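Local coordinates for WbbZ protein (Klebsiella pneumoniae subsp. pneumoniae NTUH-K2044, PDB 6X1L) that has no assigned function but belongs to the polysaccharide pyruvyl transferase family and probably transfers a pyruvyl group to a cell-surface polysaccharide, at residues Y26-G31 with Y199-F204; D35-S40 with N208-M213; V241-N246 with T266-A271. All blocks are in the same frame, centred on the assembly; numbering follows the deposited sequence.

In the fold
From the N terminus, the chain runs through strand 23-27 of the six-stranded parallel sheet and turns into helix 33-48, supplying the first halves of interactions 1 and 2 in quick succession. After some 168 residues it returns through 199-204 and helix 203-218, closing interaction 1 and then interaction 2. The two closures therefore cross rather than nest, and they touch, with Trp-200 packing on Gly-36. Together they tie the turn before helix 203-218 to the end of strand 23-27 and the body of that helix to helix 33-48. Interaction 3 opens only later and closes a short loop around helix 250-259, joining the last two strands of the four-stranded sheet. Its centre lies about 28 Å from that of interaction 1.

Interaction 1: Y26-G31 with Y199-F204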
loop_
_atom_site.group_PDB
_atom_site.type_symbol
_atom_site.label_atom_id
_atom_site.label_comp_id
_atom_site.label_asym_id
_atom_site.label_seq_id
_atom_site.Cartn_x
_atom_site.Cartn_y
_atom_site.Cartn_z
ATOM N N TYR A 26 0.986 -18.971 14.450
ATOM C CA TYR A 26 1.180 -17.527 14.462
ATOM C C TYR A 26 -0.068 -16.806 13.971
ATOM O O TYR A 26 -0.612 -17.142 12.914
ATOM C CB TYR A 26 2.388 -17.132 13.608
ATOM C CG TYR A 26 2.565 -15.637 13.447
ATOM C CD1 TYR A 26 2.946 -14.845 14.519
ATOM C CD2 TYR A 26 2.356 -15.018 12.216
ATOM C CE1 TYR A 26 3.111 -13.480 14.380
ATOM C CE2 TYR A 26 2.520 -13.652 12.065
ATOM C CZ TYR A 26 2.898 -12.889 13.151
ATOM O OH TYR A 26 3.064 -11.531 13.013
ATOM N N LYS A 27 -0.509 -15.813 14.742
ATOM C CA LYS A 27 -1.588 -14.911 14.353
ATOM C C LYS A 27 -1.032 -13.495 14.333
ATOM O O LYS A 27 -0.687 -12.946 15.387
ATOM C CB LYS A 27 -2.778 -15.006 15.304
ATOM C CG LYS A 27 -3.937 -14.102 14.893
ATOM C CD LYS A 27 -4.482 -14.510 13.529
ATOM C CE LYS A 27 -5.452 -13.474 12.959
ATOM N NZ LYS A 27 -4.761 -12.225 12.523
ATOM N N ALA A 28 -0.943 -12.909 13.142
ATOM C CA ALA A 28 -0.509 -11.526 13.019
ATOM C C ALA A 28 -1.550 -10.591 13.620
ATOM O O ALA A 28 -2.756 -10.807 13.483
ATOM C CB ALA A 28 -0.270 -11.169 11.550
ATOM N N ASN A 29 -1.076 -9.553 14.285
ATOM C CA ASN A 29 -1.972 -8.542 14.830
ATOM C C ASN A 29 -2.656 -7.790 13.692
ATOM O O ASN A 29 -1.973 -7.307 12.784
ATOM C CB ASN A 29 -1.185 -7.569 15.704
ATOM C CG ASN A 29 -2.076 -6.592 16.446
ATOM O OD1 ASN A 29 -3.080 -6.982 17.040
ATOM N ND2 ASN A 29 -1.711 -5.312 16.413
ATOM N N PRO A 30 -3.982 -7.693 13.686
ATOM C CA PRO A 30 -4.659 -6.839 12.704
ATOM C C PRO A 30 -4.554 -5.370 13.082
ATOM O O PRO A 30 -4.322 -5.007 14.237
ATOM C CB PRO A 30 -6.118 -7.312 12.758
ATOM C CG PRO A 30 -6.092 -8.611 13.513
ATOM C CD PRO A 30 -4.934 -8.513 14.449
ATOM N N GLY A 31 -4.718 -4.519 12.081
ATOM C CA GLY A 31 -4.688 -3.091 12.309
ATOM C C GLY A 31 -4.265 -2.355 11.054
ATOM O O GLY A 31 -4.412 -2.860 9.946
ATOM N N TYR A 199 -5.103 -8.022 7.449
ATOM C CA TYR A 199 -4.382 -8.383 6.236
ATOM C C TYR A 199 -3.034 -9.036 6.494
ATOM O O TYR A 199 -2.498 -9.690 5.595
ATOM C CB TYR A 199 -4.146 -7.139 5.368
ATOM C CG TYR A 199 -5.408 -6.439 4.926
ATOM C CD1 TYR A 199 -6.243 -7.013 3.982
ATOM C CD2 TYR A 199 -5.757 -5.199 5.445
ATOM C CE1 TYR A 199 -7.403 -6.375 3.568
ATOM C CE2 TYR A 199 -6.915 -4.553 5.038
ATOM C CZ TYR A 199 -7.730 -5.147 4.100
ATOM O OH TYR A 199 -8.882 -4.511 3.693
ATOM N N TRP A 200 -2.483 -8.892 7.693
ATOM C CA TRP A 200 -1.044 -9.020 7.865
ATOM C C TRP A 200 -0.565 -10.456 8.047
ATOM O O TRP A 200 0.638 -10.663 8.240
ATOM C CB TRP A 200 -0.611 -8.126 9.024
ATOM C CG TRP A 200 -1.174 -6.745 8.840
ATOM C CD1 TRP A 200 -1.993 -6.068 9.695
ATOM C CD2 TRP A 200 -0.998 -5.896 7.695
ATOM N NE1 TRP A 200 -2.316 -4.838 9.168
ATOM C CE2 TRP A 200 -1.718 -4.709 7.940
ATOM C CE3 TRP A 200 -0.291 -6.019 6.493
ATOM C CZ2 TRP A 200 -1.753 -3.654 7.026
ATOM C CZ3 TRP A 200 -0.326 -4.971 5.586
ATOM C CH2 TRP A 200 -1.049 -3.804 5.859
ATOM N N ASP A 201 -1.451 -11.446 7.935
ATOM C CA ASP A 201 -1.015 -12.833 7.843
ATOM C C ASP A 201 -0.438 -13.182 6.474
ATOM O O ASP A 201 0.078 -14.292 6.298
ATOM C CB ASP A 201 -2.181 -13.765 8.175
ATOM C CG ASP A 201 -2.655 -13.606 9.611
ATOM O OD1 ASP A 201 -1.836 -13.805 10.537
ATOM O OD2 ASP A 201 -3.839 -13.269 9.815
ATOM N N ASN A 202 -0.525 -12.273 5.507
ATOM C CA ASN A 202 0.112 -12.429 4.203
ATOM C C ASN A 202 1.440 -11.684 4.253
ATOM O O ASN A 202 1.461 -10.450 4.303
ATOM C CB ASN A 202 -0.795 -11.883 3.098
ATOM C CG ASN A 202 -0.200 -12.047 1.704
ATOM O OD1 ASN A 202 0.988 -11.809 1.483
ATOM N ND2 ASN A 202 -1.036 -12.447 0.757
ATOM N N GLU A 203 2.550 -12.430 4.221
ATOM C CA GLU A 203 3.862 -11.808 4.385
ATOM C C GLU A 203 4.224 -10.910 3.206
ATOM O O GLU A 203 4.941 -9.918 3.382
ATOM C CB GLU A 203 4.938 -12.880 4.598
ATOM C CG GLU A 203 5.175 -13.814 3.415
ATOM C CD GLU A 203 4.206 -14.981 3.371
ATOM O OE1 GLU A 203 3.221 -14.978 4.143
ATOM O OE2 GLU A 203 4.434 -15.907 2.562
ATOM N N PHE A 204 3.741 -11.226 2.007
ATOM C CA PHE A 204 4.024 -10.362 0.865
ATOM C C PHE A 204 3.289 -9.035 0.992
ATOM O O PHE A 204 3.881 -7.962 0.817
ATOM C CB PHE A 204 3.651 -11.075 -0.434
ATOM C CG PHE A 204 4.571 -12.209 -0.777
ATOM C CD1 PHE A 204 5.694 -11.994 -1.564
ATOM C CD2 PHE A 204 4.319 -13.489 -0.309
ATOM C CE1 PHE A 204 6.545 -13.035 -1.881
ATOM C CE2 PHE A 204 5.166 -14.537 -0.619
ATOM C CZ PHE A 204 6.281 -14.310 -1.406
HETATM O O HOH W 1 -0.464 -16.049 10.212
#
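The loop that leaves strand 23-27 is met by the turn leading into helix 203-218, and Asp-201 and Trp-200 of that turn hold it at two points. Asp-201 presents its carboxylate to the end of the strand. OD1 accepts a bond from Ala-28 N at 2.9 Å, approached on its syn side and somewhat out of the carboxylate plane, while OD2 uses its syn lone pair for the salt bridge to Lys-27 NZ at 3.0 Å. The lysine CB points away from 199-204, but the chain, bent at chi2 and chi4, crosses the Asp-201 side chain at about a right angle and brings its end back to OD2; its ammonium also donates to Ala-28 O at 2.6 Å. A water gives one proton to Asp-201 OD1 and another to Tyr-26 O, so OD1 takes two bonds.

Trp-200 secures the far end of the loop. NE1 donates to Gly-31 O at 3.0 Å; the oxygen lies near the indole plane, yet the donor stands well above the plane of the carbonyl. CD1 rests by Asn-29 O at the same edge of the ring, and CB packs against Ala-28 CB at 4.0 Å. Tyr-199 to Asn-202 forms a type I turn, and Asn-202, the N-cap residue, starts the helix with a weak bond from Phe-204 N to its OD1.

Lys-27 has a second acidic partner in Asp-198. Trp-200 also touches Asp-35 and Ala-39 of helix 33-48, while Tyr-26 and Lys-27 are flanked in the parallel sheet by strands 53-55 and 67-71.

Interaction 2: D35-S40 with N208-M213; sequences DGVIAS and NSTRCM
Thr-210 turns its hydroxyl and Ser-40 turns its own to the same place between two helices, so that the oxygens OG of Ser-40 and OG1 of Thr-210 stand 2.8 Å apart. Both hydroxyls take the same position on their residues, anti to the carbonyl carbon and beside the backbone N (chi1 -53° for Ser-40, -57° for Thr-210). Thr-210 OG1 is hydrogen-bonded within its own helix to Ala-206 O, one turn back. It also comes within 3.4 Å of Gly-36 O, the carbonyl one turn before Ser-40.

The methyl of Thr-210 takes a different direction. CG2 is anti to the backbone N and lies 3.9 Å from Val-37 CG2, the two side chains crossing at about a right angle. That valine methyl also lies 3.8 Å from Thr-210 OG1, and 3.7 Å from the selenium of Met-213, a selenomethionine whose chain runs extended through chi2 to bring SE to Val-37 CG2.

This is where helix 33-48, which follows strand 23-27 of the six-stranded sheet, meets helix 203-218, which precedes strand 220-225 of the other sheet. Two parallel sheets flanked by helices are consistent with the GT-B clan to which the family belongs. The short helix segments come as close as 8.8 Å between axes, at a crossing angle of -120°. Gly-36 faces the partner with no side chain, and the indole of Trp-200 packs on its CA. Leu-233 of helix 228-236 touches both Val-37 and Met-213, and Val-230 touches Met-213, while Asn-208 and Arg-211 pack on Arg-211 and Asn-208 of the second subunit.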
loop_
_atom_site.group_PDB
_atom_site.type_symbol
_atom_site.label_atom_id
_atom_site.label_comp_id
_atom_site.label_asym_id
_atom_site.label_seq_id
_atom_site.Cartn_x
_atom_site.Cartn_y
_atom_site.Cartn_z
ATOM N N ASP A 35 0.744 -1.773 11.858
ATOM C CA ASP A 35 0.713 -3.181 12.223
ATOM C C ASP A 35 1.255 -4.077 11.118
ATOM O O ASP A 35 1.711 -5.188 11.408
ATOM C CB ASP A 35 -0.711 -3.573 12.593
ATOM C CG ASP A 35 -1.139 -2.968 13.914
ATOM O OD1 ASP A 35 -0.527 -3.320 14.945
ATOM O OD2 ASP A 35 -2.053 -2.115 13.923
ATOM N N GLY A 36 1.221 -3.621 9.865
ATOM C CA GLY A 36 1.903 -4.350 8.814
ATOM C C GLY A 36 3.410 -4.289 8.939
ATOM O O GLY A 36 4.108 -5.219 8.528
ATOM N N VAL A 37 3.934 -3.193 9.491
ATOM C CA VAL A 37 5.369 -3.096 9.741
ATOM C C VAL A 37 5.797 -4.096 10.809
ATOM O O VAL A 37 6.851 -4.734 10.695
ATOM C CB VAL A 37 5.745 -1.656 10.136
ATOM C CG1 VAL A 37 7.233 -1.552 10.392
ATOM C CG2 VAL A 37 5.305 -0.674 9.045
ATOM N N ILE A 38 4.994 -4.247 11.866
ATOM C CA ILE A 38 5.313 -5.229 12.904
ATOM C C ILE A 38 5.349 -6.628 12.308
ATOM O O ILE A 38 6.245 -7.425 12.609
ATOM C CB ILE A 38 4.302 -5.142 14.063
ATOM C CG1 ILE A 38 4.298 -3.738 14.662
ATOM C CG2 ILE A 38 4.635 -6.176 15.148
ATOM C CD1 ILE A 38 3.367 -3.581 15.839
ATOM N N ALA A 39 4.399 -6.933 11.421
ATOM C CA ALA A 39 4.353 -8.263 10.827
ATOM C C ALA A 39 5.542 -8.492 9.905
ATOM O O ALA A 39 6.181 -9.550 9.958
ATOM C CB ALA A 39 3.035 -8.464 10.086
ATOM N N SER A 40 5.851 -7.512 9.046
ATOM C CA SER A 40 7.027 -7.615 8.185
ATOM C C SER A 40 8.269 -7.949 9.002
ATOM O O SER A 40 9.005 -8.890 8.685
ATOM C CB SER A 40 7.238 -6.307 7.416
ATOM O OG SER A 40 6.064 -5.923 6.720
ATOM N N ASN A 208 5.184 -5.481 1.299
ATOM C CA ASN A 208 5.014 -4.480 0.247
ATOM C C ASN A 208 4.294 -3.239 0.764
ATOM O O ASN A 208 4.627 -2.119 0.357
ATOM C CB ASN A 208 4.294 -5.100 -0.946
ATOM C CG ASN A 208 5.196 -6.015 -1.741
ATOM O OD1 ASN A 208 6.378 -5.727 -1.926
ATOM N ND2 ASN A 208 4.652 -7.127 -2.204
ATOM N N SER A 209 3.331 -3.405 1.675
ATOM C CA SER A 209 2.768 -2.238 2.348
ATOM C C SER A 209 3.842 -1.473 3.108
ATOM O O SER A 209 3.838 -0.236 3.133
ATOM C CB SER A 209 1.648 -2.657 3.297
ATOM O OG SER A 209 1.242 -1.560 4.101
ATOM N N THR A 210 4.776 -2.194 3.735
ATOM C CA THR A 210 5.850 -1.527 4.461
ATOM C C THR A 210 6.807 -0.825 3.503
ATOM O O THR A 210 7.326 0.256 3.811
ATOM C CB THR A 210 6.585 -2.543 5.343
ATOM O OG1 THR A 210 5.647 -3.159 6.237
ATOM C CG2 THR A 210 7.665 -1.870 6.154
ATOM N N ARG A 211 7.047 -1.419 2.332
ATOM C CA ARG A 211 7.827 -0.732 1.307
ATOM C C ARG A 211 7.175 0.588 0.916
ATOM O O ARG A 211 7.860 1.610 0.787
ATOM C CB ARG A 211 8.000 -1.633 0.084
ATOM C CG ARG A 211 8.990 -2.763 0.310
ATOM C CD ARG A 211 9.288 -3.557 -0.959
ATOM N NE ARG A 211 10.272 -4.602 -0.685
ATOM C CZ ARG A 211 9.971 -5.874 -0.437
ATOM N NH1 ARG A 211 8.706 -6.277 -0.448
ATOM N NH2 ARG A 211 10.935 -6.748 -0.182
ATOM N N CYS A 212 5.848 0.588 0.745
ATOM C CA CYS A 212 5.132 1.817 0.406
ATOM C C CYS A 212 5.408 2.918 1.421
ATOM O O CYS A 212 5.787 4.036 1.055
ATOM C CB CYS A 212 3.632 1.543 0.321
ATOM S SG CYS A 212 3.120 0.624 -1.144
HETATM N N MSE A 213 5.221 2.623 2.705
HETATM C CA MSE A 213 5.435 3.627 3.740
HETATM C C MSE A 213 6.873 4.123 3.719
HETATM O O MSE A 213 7.132 5.322 3.826
HETATM C CB MSE A 213 5.101 3.062 5.126
HETATM C CG MSE A 213 3.650 2.617 5.300
HETATM SE SE MSE A 213 3.422 1.897 7.125
HETATM C CE MSE A 213 3.342 3.582 8.089
#

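Interaction 3: V241-N246 with T266-A271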
loop_
_atom_site.group_PDB
_atom_site.type_symbol
_atom_site.label_atom_id
_atom_site.label_comp_id
_atom_site.label_asym_id
_atom_site.label_seq_id
_atom_site.Cartn_x
_atom_site.Cartn_y
_atom_site.Cartn_z
ATOM N N VAL A 241 13.156 13.511 13.084
ATOM C CA VAL A 241 11.808 13.066 13.421
ATOM C C VAL A 241 11.290 13.869 14.606
ATOM O O VAL A 241 11.961 13.964 15.641
ATOM C CB VAL A 241 11.777 11.562 13.738
ATOM C CG1 VAL A 241 10.351 11.106 14.024
ATOM C CG2 VAL A 241 12.386 10.773 12.594
ATOM N N ASN A 242 10.093 14.430 14.453
ATOM C CA ASN A 242 9.395 15.146 15.519
ATOM C C ASN A 242 8.171 14.315 15.894
ATOM O O ASN A 242 7.169 14.306 15.172
ATOM C CB ASN A 242 9.013 16.552 15.068
ATOM C CG ASN A 242 10.225 17.407 14.756
ATOM O OD1 ASN A 242 11.146 17.513 15.567
ATOM N ND2 ASN A 242 10.241 18.005 13.572
ATOM N N PHE A 243 8.265 13.616 17.020
ATOM C CA PHE A 243 7.277 12.633 17.445
ATOM C C PHE A 243 6.351 13.254 18.487
ATOM O O PHE A 243 6.820 13.841 19.468
ATOM C CB PHE A 243 7.988 11.404 18.016
ATOM C CG PHE A 243 7.119 10.189 18.145
ATOM C CD1 PHE A 243 5.913 10.097 17.475
ATOM C CD2 PHE A 243 7.519 9.128 18.948
ATOM C CE1 PHE A 243 5.122 8.970 17.599
ATOM C CE2 PHE A 243 6.735 8.004 19.079
ATOM C CZ PHE A 243 5.537 7.923 18.402
ATOM N N TYR A 244 5.033 13.113 18.276
ATOM C CA TYR A 244 4.042 13.730 19.149
ATOM C C TYR A 244 3.264 12.678 19.941
ATOM O O TYR A 244 3.108 11.537 19.489
ATOM C CB TYR A 244 3.061 14.583 18.334
ATOM C CG TYR A 244 3.674 15.855 17.789
ATOM C CD1 TYR A 244 4.514 15.829 16.683
ATOM C CD2 TYR A 244 3.411 17.083 18.383
ATOM C CE1 TYR A 244 5.075 16.989 16.186
ATOM C CE2 TYR A 244 3.966 18.247 17.890
ATOM C CZ TYR A 244 4.796 18.194 16.792
ATOM O OH TYR A 244 5.351 19.352 16.303
ATOM N N PRO A 245 2.755 13.030 21.120
ATOM C CA PRO A 245 2.127 12.031 21.991
ATOM C C PRO A 245 0.690 11.716 21.590
ATOM O O PRO A 245 0.084 12.363 20.733
ATOM C CB PRO A 245 2.171 12.695 23.371
ATOM C CG PRO A 245 2.121 14.151 23.078
ATOM C CD PRO A 245 2.862 14.346 21.779
ATOM N N ASN A 246 0.163 10.675 22.231
ATOM C CA ASN A 246 -1.248 10.320 22.194
ATOM C C ASN A 246 -1.628 9.812 23.585
ATOM O O ASN A 246 -0.892 9.999 24.559
ATOM C CB ASN A 246 -1.528 9.296 21.084
ATOM C CG ASN A 246 -0.722 8.023 21.246
ATOM O OD1 ASN A 246 0.162 7.937 22.101
ATOM N ND2 ASN A 246 -1.016 7.029 20.416
ATOM N N THR A 266 15.742 11.836 16.550
ATOM C CA THR A 266 14.322 11.729 16.858
ATOM C C THR A 266 14.084 12.325 18.238
ATOM O O THR A 266 14.675 11.869 19.223
ATOM C CB THR A 266 13.856 10.272 16.832
ATOM O OG1 THR A 266 14.094 9.704 15.540
ATOM C CG2 THR A 266 12.372 10.181 17.154
ATOM N N CYS A 267 13.226 13.338 18.313
ATOM C CA CYS A 267 12.879 13.943 19.589
ATOM C C CYS A 267 11.369 13.915 19.788
ATOM O O CYS A 267 10.596 13.882 18.825
ATOM C CB CYS A 267 13.398 15.383 19.696
ATOM S SG CYS A 267 12.494 16.593 18.721
ATOM N N PHE A 268 10.965 13.925 21.055
ATOM C CA PHE A 268 9.571 13.804 21.462
ATOM C C PHE A 268 9.086 15.163 21.946
ATOM O O PHE A 268 9.672 15.741 22.869
ATOM C CB PHE A 268 9.427 12.751 22.562
ATOM C CG PHE A 268 8.009 12.341 22.842
ATOM C CD1 PHE A 268 7.361 11.434 22.020
ATOM C CD2 PHE A 268 7.334 12.845 23.941
ATOM C CE1 PHE A 268 6.058 11.047 22.282
ATOM C CE2 PHE A 268 6.033 12.462 24.210
ATOM C CZ PHE A 268 5.395 11.561 23.378
ATOM N N ILE A 269 8.017 15.664 21.333
ATOM C CA ILE A 269 7.477 16.986 21.632
ATOM C C ILE A 269 6.329 16.810 22.616
ATOM O O ILE A 269 5.251 16.329 22.251
ATOM C CB ILE A 269 7.019 17.718 20.361
ATOM C CG1 ILE A 269 8.225 18.186 19.539
ATOM C CG2 ILE A 269 6.140 18.908 20.716
ATOM C CD1 ILE A 269 8.831 17.117 18.660
ATOM N N THR A 270 6.559 17.207 23.869
ATOM C CA THR A 270 5.538 17.080 24.903
ATOM C C THR A 270 4.502 18.193 24.810
ATOM O O THR A 270 3.302 17.945 24.978
ATOM C CB THR A 270 6.193 17.081 26.281
ATOM O OG1 THR A 270 7.205 18.095 26.322
ATOM C CG2 THR A 270 6.825 15.729 26.571
ATOM N N ALA A 271 4.944 19.420 24.552
ATOM C CA ALA A 271 4.040 20.552 24.401
ATOM C C ALA A 271 4.717 21.675 23.627
ATOM O O ALA A 271 4.052 22.546 23.070
ATOM C CB ALA A 271 3.572 21.049 25.761
#
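Phe-243 and Phe-268 stand next to each other on one side of a pair of parallel strands, with the edge of the Phe-268 ring turned to the face of Phe-243. The rings form an offset edge-to-face pair, centroids 5.7 Å apart and planes at 88°. The bump is the CD1-CE1 side of Phe-268: CD1 sits 3.8 Å from Phe-243 CD2. Further round the same ring, CZ reaches Pro-245 CB at 3.4 Å, so Phe-268 fills the notch between Phe-243 and the proline. Earlier on this side, Val-241 and Thr-266 lie alongside each other, pointing the same way, with the valine CB set against both OG1 and CG2 of the threonine; that hydroxyl is hydrogen-bonded to Ser-235 OG.

The opposite side is stepped differently. Ile-269 spans two neighbours: its CD1 packs on Asn-242 CB at 3.6 Å, while its CB lies over one face of the Tyr-244 ring in a CH-pi contact and CG2 comes 3.6 Å from Tyr-244 CE2. Asn-242, whose amide bonds to Asn-224 OD1, also sits beside the sulphur of Cys-267. Ile-269 O, crowded by Pro-245 CD, is buried by this contact without a partner in the model.

Three backbone bonds join the strands: Cys-267 N to Val-241 O, Phe-243 N to Cys-267 O, and Ile-269 N to Phe-243 O at 2.9 Å. Helices 228-236 and 250-259 cover the side bearing the phenylalanines. The arrangement is the beta-alpha-beta crossover of a parallel Rossmann-like sheet: strand 240-243, helix 250-259, then strand 266-268 at the outer edge.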